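Long-range contact in microcin B17-processing protein McbD (Escherichia coli str. K-12 substr. MG1655, PDB 6GRH), which is needed to convert the inactive microcin B17 precursor peptide into the active antibiotic and, as a YcaO-family protein, probably acts as its ATP-dependent cyclodehydratase: residues L8-M18 / F29-R37. The protein carries 1 engineered substitution. Numbering follows the deposited sequence.
Sequences LMSAWPATMAM and FSQIWDYER
Strands 15-18 and 29-33 run antiparallel, their axes 4.8 Å apart, with Thr15-Trp33 and Ala17-Gln31 as hydrogen-bonded pairs and Met16-Ile32 and Met18-Ser30 as non-hydrogen-bonded pairs. Ala17 N donates to Gln31 O at 2.9 Å, and Gln31 N donates back to Ala17 O. On the face toward helix 47-66, Met16, extended with CG anti to its backbone N (chi1 -178°), lies across Ile32, CG on CG1 at 3.7 Å. The other branch of Ile32, CG2, meets Pro13 CG at 3.6 Å. On the opposite face Thr15 CG2 comes to the Trp33 indole at its edge, while the chain of McbC packs on Thr15, Ala17 and Gln31. The strands form a beta hairpin in a four-stranded antiparallel sheet, and their pairing ends in a classic beta bulge, Ala14 and Thr15 both facing Trp33. Ala14 CB makes an off-centre CH-pi contact with the Tyr35 ring, 4.2 Å from the centroid. From the bulge on, side chains of Asp34 and Arg37 bond to the backbone of 8-18. Two donors hold Asp34 OD1 from opposite faces of the carboxylate: Ala14 N at 3.3 Å, well above its plane, and Arg37 NH1 at 2.7 Å, on the syn side, in a salt bridge; Tyr58 binds OD2. The extended Arg37 then reaches the 8-12 loop, where NH2 donates to a lone pair of Leu8 O, 3.0 Å away and almost in the guanidinium plane. Water 1 bridges Arg37 NH1 to Trp12 O, and Glu204 of a neighbouring McbB subunit forms a salt bridge with Arg37 NE.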
loop_
_atom_site.group_PDB
_atom_site.type_symbol
_atom_site.label_atom_id
_atom_site.label_comp_id
_atom_site.label_asym_id
_atom_site.label_seq_id
_atom_site.Cartn_x
_atom_site.Cartn_y
_atom_site.Cartn_z
ATOM N N LEU E 8 -2.680 8.595 29.020
ATOM C CA LEU E 8 -2.754 9.504 30.177
ATOM C C LEU E 8 -1.465 9.438 31.043
ATOM O O LEU E 8 -1.002 10.458 31.564
ATOM C CB LEU E 8 -4.067 9.251 30.991
ATOM C CG LEU E 8 -4.099 8.399 32.239
ATOM C CD1 LEU E 8 -3.373 9.103 33.369
ATOM C CD2 LEU E 8 -5.533 8.097 32.695
ATOM N N MET E 9 -0.880 8.252 31.168
ATOM C CA MET E 9 0.352 8.087 31.929
ATOM C C MET E 9 1.644 8.365 31.146
ATOM O O MET E 9 2.728 8.236 31.705
ATOM C CB MET E 9 0.385 6.706 32.570
ATOM C CG MET E 9 -0.646 6.573 33.692
ATOM S SD MET E 9 -0.603 4.951 34.434
ATOM C CE MET E 9 -2.164 4.951 35.319
ATOM N N SER E 10 1.524 8.764 29.883
ATOM C CA SER E 10 2.659 9.219 29.093
ATOM C C SER E 10 3.192 10.538 29.643
ATOM O O SER E 10 2.456 11.324 30.249
ATOM C CB SER E 10 2.265 9.444 27.636
ATOM O OG SER E 10 3.322 10.014 26.876
ATOM N N ALA E 11 4.480 10.760 29.420
ATOM C CA ALA E 11 5.080 12.056 29.640
ATOM C C ALA E 11 4.478 13.111 28.712
ATOM O O ALA E 11 4.485 14.294 29.066
ATOM C CB ALA E 11 6.592 11.993 29.411
ATOM N N TRP E 12 3.998 12.683 27.535
ATOM C CA TRP E 12 3.581 13.576 26.456
ATOM C C TRP E 12 2.064 13.886 26.524
ATOM O O TRP E 12 1.298 13.158 27.145
ATOM C CB TRP E 12 4.043 12.977 25.086
ATOM C CG TRP E 12 5.528 12.777 25.155
ATOM C CD1 TRP E 12 6.191 11.609 25.381
ATOM C CD2 TRP E 12 6.512 13.802 25.193
ATOM N NE1 TRP E 12 7.539 11.838 25.501
ATOM C CE2 TRP E 12 7.766 13.177 25.402
ATOM C CE3 TRP E 12 6.467 15.197 25.031
ATOM C CZ2 TRP E 12 8.959 13.892 25.454
ATOM C CZ3 TRP E 12 7.656 15.909 25.083
ATOM C CH2 TRP E 12 8.894 15.250 25.299
ATOM N N PRO E 13 1.636 14.983 25.924
ATOM C CA PRO E 13 0.248 15.404 26.081
ATOM C C PRO E 13 -0.733 14.520 25.347
ATOM O O PRO E 13 -0.355 13.787 24.417
ATOM C CB PRO E 13 0.236 16.808 25.493
ATOM C CG PRO E 13 1.361 16.807 24.555
ATOM C CD PRO E 13 2.414 15.967 25.156
ATOM N N ALA E 14 -1.997 14.656 25.726
ATOM C CA ALA E 14 -3.057 13.840 25.165
ATOM C C ALA E 14 -3.127 13.822 23.646
ATOM O O ALA E 14 -3.221 12.760 23.050
ATOM C CB ALA E 14 -4.416 14.245 25.742
ATOM N N THR E 15 -3.142 14.993 23.030
ATOM C CA THR E 15 -3.381 15.079 21.607
ATOM C C THR E 15 -2.614 16.241 21.016
ATOM O O THR E 15 -2.632 17.342 21.565
ATOM C CB THR E 15 -4.888 15.289 21.281
ATOM O OG1 THR E 15 -5.290 16.617 21.639
ATOM C CG2 THR E 15 -5.763 14.304 22.001
ATOM N N MET E 16 -1.917 15.986 19.919
ATOM C CA MET E 16 -1.552 17.062 19.021
ATOM C C MET E 16 -2.262 16.857 17.695
ATOM O O MET E 16 -2.421 15.723 17.222
ATOM C CB MET E 16 -0.067 17.152 18.756
ATOM C CG MET E 16 0.214 18.347 17.849
ATOM S SD MET E 16 1.941 18.717 17.698
ATOM C CE MET E 16 1.790 20.199 16.717
ATOM N N ALA E 17 -2.723 17.955 17.122
ATOM C CA ALA E 17 -3.407 17.928 15.833
ATOM C C ALA E 17 -3.172 19.222 15.037
ATOM O O ALA E 17 -3.146 20.315 15.583
ATOM C CB ALA E 17 -4.886 17.683 16.039
ATOM N N MET E 18 -2.944 19.055 13.743
ATOM C CA MET E 18 -2.967 20.153 12.795
ATOM C C MET E 18 -4.333 20.080 12.135
ATOM O O MET E 18 -4.716 19.047 11.592
ATOM C CB MET E 18 -1.855 19.968 11.784
ATOM C CG MET E 18 -1.764 21.061 10.746
ATOM S SD MET E 18 -0.413 20.668 9.614
ATOM C CE MET E 18 -1.286 20.046 8.192
ATOM N N PHE E 29 -3.456 25.982 11.425
ATOM C CA PHE E 29 -3.692 26.053 12.840
ATOM C C PHE E 29 -3.336 24.700 13.429
ATOM O O PHE E 29 -3.812 23.663 12.937
ATOM C CB PHE E 29 -5.164 26.344 13.068
ATOM C CG PHE E 29 -5.563 26.402 14.520
ATOM C CD1 PHE E 29 -5.379 27.573 15.277
ATOM C CD2 PHE E 29 -6.143 25.293 15.142
ATOM C CE1 PHE E 29 -5.755 27.617 16.619
ATOM C CE2 PHE E 29 -6.540 25.343 16.475
ATOM C CZ PHE E 29 -6.349 26.504 17.213
ATOM N N SER E 30 -2.499 24.703 14.460
ATOM C CA SER E 30 -2.089 23.470 15.149
ATOM C C SER E 30 -2.357 23.637 16.625
ATOM O O SER E 30 -2.168 24.714 17.164
ATOM C CB SER E 30 -0.606 23.160 14.929
ATOM O OG SER E 30 -0.329 22.895 13.559
ATOM N N GLN E 31 -2.772 22.553 17.278
ATOM C CA GLN E 31 -3.203 22.646 18.653
ATOM C C GLN E 31 -2.788 21.399 19.439
ATOM O O GLN E 31 -2.805 20.292 18.903
ATOM C CB GLN E 31 -4.717 22.831 18.683
ATOM C CG GLN E 31 -5.298 23.023 20.067
ATOM C CD GLN E 31 -6.757 23.459 20.049
ATOM O OE1 GLN E 31 -7.062 24.598 20.342
ATOM N NE2 GLN E 31 -7.645 22.556 19.708
ATOM N N ILE E 32 -2.375 21.611 20.686
ATOM C CA ILE E 32 -2.129 20.552 21.634
ATOM C C ILE E 32 -3.146 20.644 22.769
ATOM O O ILE E 32 -3.320 21.701 23.348
ATOM C CB ILE E 32 -0.687 20.603 22.156
ATOM C CG1 ILE E 32 0.249 20.219 21.004
ATOM C CG2 ILE E 32 -0.495 19.678 23.357
ATOM C CD1 ILE E 32 1.708 20.434 21.253
ATOM N N TRP E 33 -3.824 19.539 23.064
ATOM C CA TRP E 33 -4.768 19.457 24.177
ATOM C C TRP E 33 -4.166 18.486 25.196
ATOM O O TRP E 33 -3.608 17.449 24.826
ATOM C CB TRP E 33 -6.163 19.021 23.691
ATOM C CG TRP E 33 -7.206 18.750 24.784
ATOM C CD1 TRP E 33 -7.945 19.680 25.453
ATOM C CD2 TRP E 33 -7.624 17.467 25.300
ATOM N NE1 TRP E 33 -8.777 19.066 26.360
ATOM C CE2 TRP E 33 -8.613 17.710 26.280
ATOM C CE3 TRP E 33 -7.273 16.148 25.018
ATOM C CZ2 TRP E 33 -9.238 16.681 26.999
ATOM C CZ3 TRP E 33 -7.893 15.115 25.736
ATOM C CH2 TRP E 33 -8.868 15.393 26.712
ATOM N N ASP E 34 -4.240 18.865 26.472
ATOM C CA ASP E 34 -3.686 18.074 27.557
ATOM C C ASP E 34 -4.631 18.178 28.763
ATOM O O ASP E 34 -4.224 18.627 29.823
ATOM C CB ASP E 34 -2.270 18.578 27.896
ATOM C CG ASP E 34 -1.395 17.525 28.583
ATOM O OD1 ASP E 34 -1.761 16.318 28.564
ATOM O OD2 ASP E 34 -0.318 17.918 29.141
ATOM N N TYR E 35 -5.878 17.741 28.588
ATOM C CA TYR E 35 -6.875 17.703 29.669
ATOM C C TYR E 35 -6.986 19.131 30.224
ATOM O O TYR E 35 -7.001 20.073 29.435
ATOM C CB TYR E 35 -6.492 16.664 30.745
ATOM C CG TYR E 35 -6.210 15.299 30.162
ATOM C CD1 TYR E 35 -7.255 14.460 29.784
ATOM C CD2 TYR E 35 -4.902 14.857 29.979
ATOM C CE1 TYR E 35 -6.997 13.207 29.229
ATOM C CE2 TYR E 35 -4.629 13.616 29.434
ATOM C CZ TYR E 35 -5.676 12.800 29.059
ATOM O OH TYR E 35 -5.400 11.585 28.515
ATOM N N GLU E 36 -6.958 19.299 31.538
ATOM C CA GLU E 36 -6.922 20.620 32.133
ATOM C C GLU E 36 -5.649 20.799 32.935
ATOM O O GLU E 36 -5.590 21.620 33.868
ATOM C CB GLU E 36 -8.181 20.830 32.961
ATOM C CG GLU E 36 -9.441 20.707 32.115
ATOM C CD GLU E 36 -10.725 20.932 32.895
ATOM O OE1 GLU E 36 -10.874 20.486 34.051
ATOM O OE2 GLU E 36 -11.614 21.569 32.324
ATOM N N ARG E 37 -4.594 20.083 32.524
ATOM C CA ARG E 37 -3.283 20.310 33.094
ATOM C C ARG E 37 -2.848 21.752 32.782
ATOM O O ARG E 37 -2.351 22.441 33.665
ATOM C CB ARG E 37 -2.280 19.305 32.559
ATOM C CG ARG E 37 -2.512 17.891 33.041
ATOM C CD ARG E 37 -2.016 16.866 32.013
ATOM N NE ARG E 37 -2.063 15.507 32.548
ATOM C CZ ARG E 37 -1.739 14.414 31.859
ATOM N NH1 ARG E 37 -1.354 14.505 30.576
ATOM N NH2 ARG E 37 -1.819 13.220 32.442
HETATM O O HOH W 1 -0.476 12.351 28.915
#